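Local coordinates for conserved hypothetical protein NMB0706 (Neisseria meningitidis, PDB 1RV9) that is of unknown function but belongs to the multi-copper polyphenol oxidoreductase laccase family, at residues A[15-23]-A[30-38]. Sequence-based numbering, arbitrary orientation.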
ATOM      1  N   LYS A  15      19.998  -5.432  -4.293  1.00 29.89           N
ATOM      2  CA  LYS A  15      19.469  -4.719  -3.096  1.00 29.29           C
ATOM      3  C   LYS A  15      18.121  -5.290  -2.661  1.00 28.06           C
ATOM      4  O   LYS A  15      17.280  -5.637  -3.493  1.00 29.04           O
ATOM      5  CB  LYS A  15      19.323  -3.226  -3.396  1.00 29.46           C
ATOM      6  CG  LYS A  15      18.791  -2.405  -2.230  1.00 29.97           C
ATOM      7  CD  LYS A  15      18.705  -0.928  -2.589  1.00 30.64           C
ATOM      8  CE  LYS A  15      20.076  -0.348  -2.901  1.00 30.30           C
ATOM      9  NZ  LYS A  15      19.986   1.071  -3.350  1.00 31.87           N
ATOM     10  N   ASN A  16      17.927  -5.381  -1.351  1.00 26.38           N
ATOM     11  CA  ASN A  16      16.697  -5.914  -0.775  1.00 23.54           C
ATOM     12  C   ASN A  16      15.637  -4.836  -0.621  1.00 21.75           C
ATOM     13  O   ASN A  16      14.503  -5.120  -0.241  1.00 20.53           O
ATOM     14  CB  ASN A  16      16.994  -6.522   0.593  1.00 24.45           C
ATOM     15  CG  ASN A  16      17.946  -7.693   0.512  1.00 23.31           C
ATOM     16  OD1 ASN A  16      18.657  -7.994   1.469  1.00 25.92           O
ATOM     17  ND2 ASN A  16      17.956  -8.368  -0.630  1.00 23.82           N
ATOM     18  N   PHE A  17      16.011  -3.598  -0.913  1.00 20.13           N
ATOM     19  CA  PHE A  17      15.087  -2.483  -0.789  1.00 19.58           C
ATOM     20  C   PHE A  17      14.916  -1.755  -2.107  1.00 18.79           C
ATOM     21  O   PHE A  17      15.866  -1.587  -2.872  1.00 19.01           O
ATOM     22  CB  PHE A  17      15.587  -1.508   0.279  1.00 19.95           C
ATOM     23  CG  PHE A  17      15.705  -2.121   1.639  1.00 21.51           C
ATOM     24  CD1 PHE A  17      14.567  -2.458   2.362  1.00 22.18           C
ATOM     25  CD2 PHE A  17      16.954  -2.394   2.185  1.00 22.82           C
ATOM     26  CE1 PHE A  17      14.668  -3.061   3.610  1.00 22.83           C
ATOM     27  CE2 PHE A  17      17.066  -2.998   3.434  1.00 23.92           C
ATOM     28  CZ  PHE A  17      15.921  -3.331   4.147  1.00 23.32           C
ATOM     29  N   LEU A  18      13.689  -1.329  -2.370  1.00 16.42           N
ATOM     30  CA  LEU A  18      13.384  -0.604  -3.589  1.00 14.50           C
ATOM     31  C   LEU A  18      12.861   0.762  -3.184  1.00 13.81           C
ATOM     32  O   LEU A  18      12.583   1.005  -2.009  1.00 12.35           O
ATOM     33  CB  LEU A  18      12.310  -1.343  -4.385  1.00 16.14           C
ATOM     34  CG  LEU A  18      12.553  -2.826  -4.664  1.00 17.04           C
ATOM     35  CD1 LEU A  18      11.340  -3.412  -5.366  1.00 17.79           C
ATOM     36  CD2 LEU A  18      13.804  -2.991  -5.510  1.00 17.54           C
ATOM     37  N   THR A  19      12.749   1.656  -4.158  1.00 14.03           N
ATOM     38  CA  THR A  19      12.225   2.992  -3.916  1.00 14.62           C
ATOM     39  C   THR A  19      11.268   3.292  -5.052  1.00 15.43           C
ATOM     40  O   THR A  19      11.371   2.705  -6.133  1.00 16.35           O
ATOM     41  CB  THR A  19      13.333   4.069  -3.886  1.00 14.77           C
ATOM     42  OG1 THR A  19      14.007   4.105  -5.149  1.00 16.62           O
ATOM     43  CG2 THR A  19      14.333   3.771  -2.782  1.00 16.05           C
ATOM     44  N   ALA A  20      10.332   4.196  -4.808  1.00 14.30           N
ATOM     45  CA  ALA A  20       9.349   4.549  -5.817  1.00 14.41           C
ATOM     46  C   ALA A  20       9.957   5.302  -6.988  1.00 15.96           C
ATOM     47  O   ALA A  20      10.759   6.217  -6.804  1.00 15.38           O
ATOM     48  CB  ALA A  20       8.242   5.385  -5.191  1.00 14.66           C
ATOM     49  N   ASP A  21       9.576   4.896  -8.195  1.00 17.85           N
ATOM     50  CA  ASP A  21      10.044   5.565  -9.395  1.00 18.91           C
ATOM     51  C   ASP A  21       8.969   6.571  -9.773  1.00 17.66           C
ATOM     52  O   ASP A  21       7.979   6.234 -10.424  1.00 17.62           O
ATOM     53  CB  ASP A  21      10.260   4.568 -10.536  1.00 21.56           C
ATOM     54  CG  ASP A  21      10.561   5.255 -11.860  1.00 25.12           C
ATOM     55  OD1 ASP A  21      11.101   6.384 -11.838  1.00 26.60           O
ATOM     56  OD2 ASP A  21      10.268   4.662 -12.920  1.00 27.87           O
ATOM     57  N   TRP A  22       9.157   7.804  -9.322  1.00 15.73           N
ATOM     58  CA  TRP A  22       8.223   8.878  -9.606  1.00 14.39           C
ATOM     59  C   TRP A  22       8.942  10.215  -9.468  1.00 15.56           C
ATOM     60  O   TRP A  22      10.005  10.293  -8.855  1.00 15.66           O
ATOM     61  CB  TRP A  22       7.005   8.791  -8.674  1.00 13.06           C
ATOM     62  CG  TRP A  22       7.268   8.893  -7.185  1.00 11.89           C
ATOM     63  CD1 TRP A  22       8.470   8.792  -6.534  1.00 11.37           C
ATOM     64  CD2 TRP A  22       6.276   9.070  -6.168  1.00  9.26           C
ATOM     65  NE1 TRP A  22       8.282   8.899  -5.172  1.00  9.29           N
ATOM     66  CE2 TRP A  22       6.944   9.072  -4.922  1.00  8.43           C
ATOM     67  CE3 TRP A  22       4.882   9.235  -6.190  1.00  7.46           C
ATOM     68  CZ2 TRP A  22       6.266   9.221  -3.707  1.00  8.58           C
ATOM     69  CZ3 TRP A  22       4.207   9.385  -4.985  1.00  7.68           C
ATOM     70  CH2 TRP A  22       4.901   9.380  -3.758  1.00  7.29           C
ATOM     71  N   PRO A  23       8.381  11.279 -10.059  1.00 16.09           N
ATOM     72  CA  PRO A  23       8.997  12.608  -9.990  1.00 16.88           C
ATOM     73  C   PRO A  23       8.815  13.347  -8.668  1.00 16.13           C
ATOM     74  O   PRO A  23       8.689  14.572  -8.649  1.00 17.32           O
ATOM     75  CB  PRO A  23       8.349  13.343 -11.160  1.00 18.27           C
ATOM     76  CG  PRO A  23       6.981  12.747 -11.204  1.00 17.66           C
ATOM     77  CD  PRO A  23       7.255  11.271 -11.010  1.00 17.69           C
ATOM     78  N   THR A  30      11.040   7.354  -0.053  1.00  8.34           N
ATOM     79  CA  THR A  30      10.196   6.171  -0.030  1.00  8.00           C
ATOM     80  C   THR A  30      11.035   4.913   0.142  1.00  9.12           C
ATOM     81  O   THR A  30      12.222   4.880  -0.186  1.00  9.24           O
ATOM     82  CB  THR A  30       9.368   6.006  -1.332  1.00  9.44           C
ATOM     83  OG1 THR A  30      10.248   5.887  -2.457  1.00  9.52           O
ATOM     84  CG2 THR A  30       8.436   7.183  -1.531  1.00  8.63           C
ATOM     85  N   LEU A  31      10.401   3.880   0.672  1.00  7.56           N
ATOM     86  CA  LEU A  31      11.066   2.603   0.849  1.00  7.84           C
ATOM     87  C   LEU A  31      10.014   1.548   0.568  1.00  8.38           C
ATOM     88  O   LEU A  31       9.011   1.454   1.279  1.00  8.63           O
ATOM     89  CB  LEU A  31      11.604   2.443   2.274  1.00  9.21           C
ATOM     90  CG  LEU A  31      12.473   1.197   2.483  1.00 10.84           C
ATOM     91  CD1 LEU A  31      13.787   1.376   1.740  1.00 13.63           C
ATOM     92  CD2 LEU A  31      12.736   0.979   3.967  1.00 12.17           C
ATOM     93  N   ILE A  32      10.232   0.787  -0.497  1.00  7.31           N
ATOM     94  CA  ILE A  32       9.332  -0.288  -0.886  1.00  9.17           C
ATOM     95  C   ILE A  32      10.113  -1.544  -0.542  1.00  9.32           C
ATOM     96  O   ILE A  32      11.010  -1.938  -1.281  1.00 10.20           O
ATOM     97  CB  ILE A  32       9.049  -0.253  -2.403  1.00  9.98           C
ATOM     98  CG1 ILE A  32       8.444   1.104  -2.787  1.00 13.07           C
ATOM     99  CG2 ILE A  32       8.123  -1.401  -2.794  1.00 10.96           C
ATOM    100  CD1 ILE A  32       7.142   1.432  -2.078  1.00 14.28           C
ATOM    101  N   THR A  33       9.795  -2.166   0.588  1.00  9.62           N
ATOM    102  CA  THR A  33      10.537  -3.352   0.990  1.00  9.72           C
ATOM    103  C   THR A  33      10.160  -4.589   0.192  1.00 10.92           C
ATOM    104  O   THR A  33       9.079  -4.670  -0.395  1.00 11.00           O
ATOM    105  CB  THR A  33      10.359  -3.656   2.500  1.00 10.37           C
ATOM    106  OG1 THR A  33       9.053  -4.194   2.740  1.00 10.44           O
ATOM    107  CG2 THR A  33      10.529  -2.383   3.321  1.00 10.58           C
ATOM    108  N   THR A  34      11.086  -5.539   0.148  1.00 10.76           N
ATOM    109  CA  THR A  34      10.858  -6.799  -0.540  1.00 11.54           C
ATOM    110  C   THR A  34      10.866  -7.840   0.566  1.00 11.06           C
ATOM    111  O   THR A  34      11.058  -7.504   1.737  1.00 11.81           O
ATOM    112  CB  THR A  34      11.977  -7.123  -1.555  1.00 11.17           C
ATOM    113  OG1 THR A  34      13.208  -7.348  -0.857  1.00 12.62           O
ATOM    114  CG2 THR A  34      12.156  -5.973  -2.538  1.00 12.64           C
ATOM    115  N   ARG A  35      10.661  -9.101   0.211  1.00 12.45           N
ATOM    116  CA  ARG A  35      10.635 -10.154   1.215  1.00 11.85           C
ATOM    117  C   ARG A  35      12.032 -10.500   1.719  1.00 12.59           C
ATOM    118  O   ARG A  35      12.186 -11.239   2.690  1.00 11.86           O
ATOM    119  CB  ARG A  35       9.965 -11.409   0.643  1.00 12.22           C
ATOM    120  CG  ARG A  35      10.766 -12.109  -0.441  1.00 11.89           C
ATOM    121  CD  ARG A  35      10.026 -13.336  -0.948  1.00 11.19           C
ATOM    122  NE  ARG A  35       9.714 -14.251   0.143  1.00 13.41           N
ATOM    123  CZ  ARG A  35       8.975 -15.349   0.017  1.00 12.26           C
ATOM    124  NH1 ARG A  35       8.466 -15.680  -1.164  1.00 14.14           N
ATOM    125  NH2 ARG A  35       8.740 -16.111   1.076  1.00 14.03           N
ATOM    126  N   ASN A  36      13.047  -9.937   1.077  1.00 12.92           N
ATOM    127  CA  ASN A  36      14.421 -10.234   1.448  1.00 13.85           C
ATOM    128  C   ASN A  36      15.102  -9.238   2.380  1.00 14.44           C
ATOM    129  O   ASN A  36      14.726  -8.065   2.447  1.00 14.73           O
ATOM    130  CB  ASN A  36      15.240 -10.408   0.174  1.00 14.54           C
ATOM    131  CG  ASN A  36      14.600 -11.390  -0.780  1.00 14.67           C
ATOM    132  OD1 ASN A  36      14.352 -12.538  -0.422  1.00 16.71           O
ATOM    133  ND2 ASN A  36      14.314 -10.942  -1.998  1.00 16.51           N
ATOM    134  N   GLY A  37      16.104  -9.730   3.106  1.00 13.68           N
ATOM    135  CA  GLY A  37      16.853  -8.894   4.027  1.00 13.38           C
ATOM    136  C   GLY A  37      16.472  -9.040   5.488  1.00 13.68           C
ATOM    137  O   GLY A  37      16.987  -8.307   6.337  1.00 14.32           O
ATOM    138  N   GLY A  38      15.589  -9.988   5.792  1.00 12.87           N
ATOM    139  CA  GLY A  38      15.153 -10.176   7.164  1.00 13.40           C
ATOM    140  C   GLY A  38      15.676 -11.418   7.860  1.00 14.19           C
ATOM    141  O   GLY A  38      16.611 -12.059   7.380  1.00 15.25           O
TER
HETATM  142  O   HOH W   1      13.349  -5.521   1.948  1.00 20.17           O
HETATM  143  O   HOH W   2      10.606   9.025  -3.405  1.00 22.18           O
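With chi1 at 66°, Thr-34 has its hydroxyl placed between its own backbone N and carbonyl carbon, where OG1 reaches the main-chain O of Asn-16 at 2.6 Å. Thr-30, turned the same way, offers OG1 to the N-H of Ala-20, an almost straight bond of 2.9 Å. These two hydroxyls flank a short antiparallel ladder. Leu-18 and Ile-32 form the hydrogen-bonded pair: Ile-32 N reaches Leu-18 O at 2.8 Å from above the carbonyl plane, and Leu-18 N returns the bond to Ile-32 O. On this pair's face of the sheet, Leu-18 CG lies 3.8 Å from CG2 of Thr-34. On the other face, Leu-31 CD1 packs 3.7 Å from Phe-17 CB, while Thr-33 CG2 meets the phenyl ring at its edge; helix 57-71 adds Gln-70 against Phe-17. Farther along, Trp-22 brings CZ2 to 3.7 Å from Thr-30 CG2, and its NE1 donates to a water held in the ring plane. Thr-34 OG1 also accepts from Asn-36 N, making an ST turn as the chain leaves the strand. A second water takes the N-H of Thr-34 and links it to the O of Asn-16. Strand 17-18 is the outermost strand of a five-stranded mixed sheet, joined to strand 28-33 as a hairpin. The Thr-34 hydroxyl reinforces a weak backbone bond to Asn-16 O, while that of Thr-30 accepts the Ala-20 N-H where a backbone carbonyl would in a continued ladder.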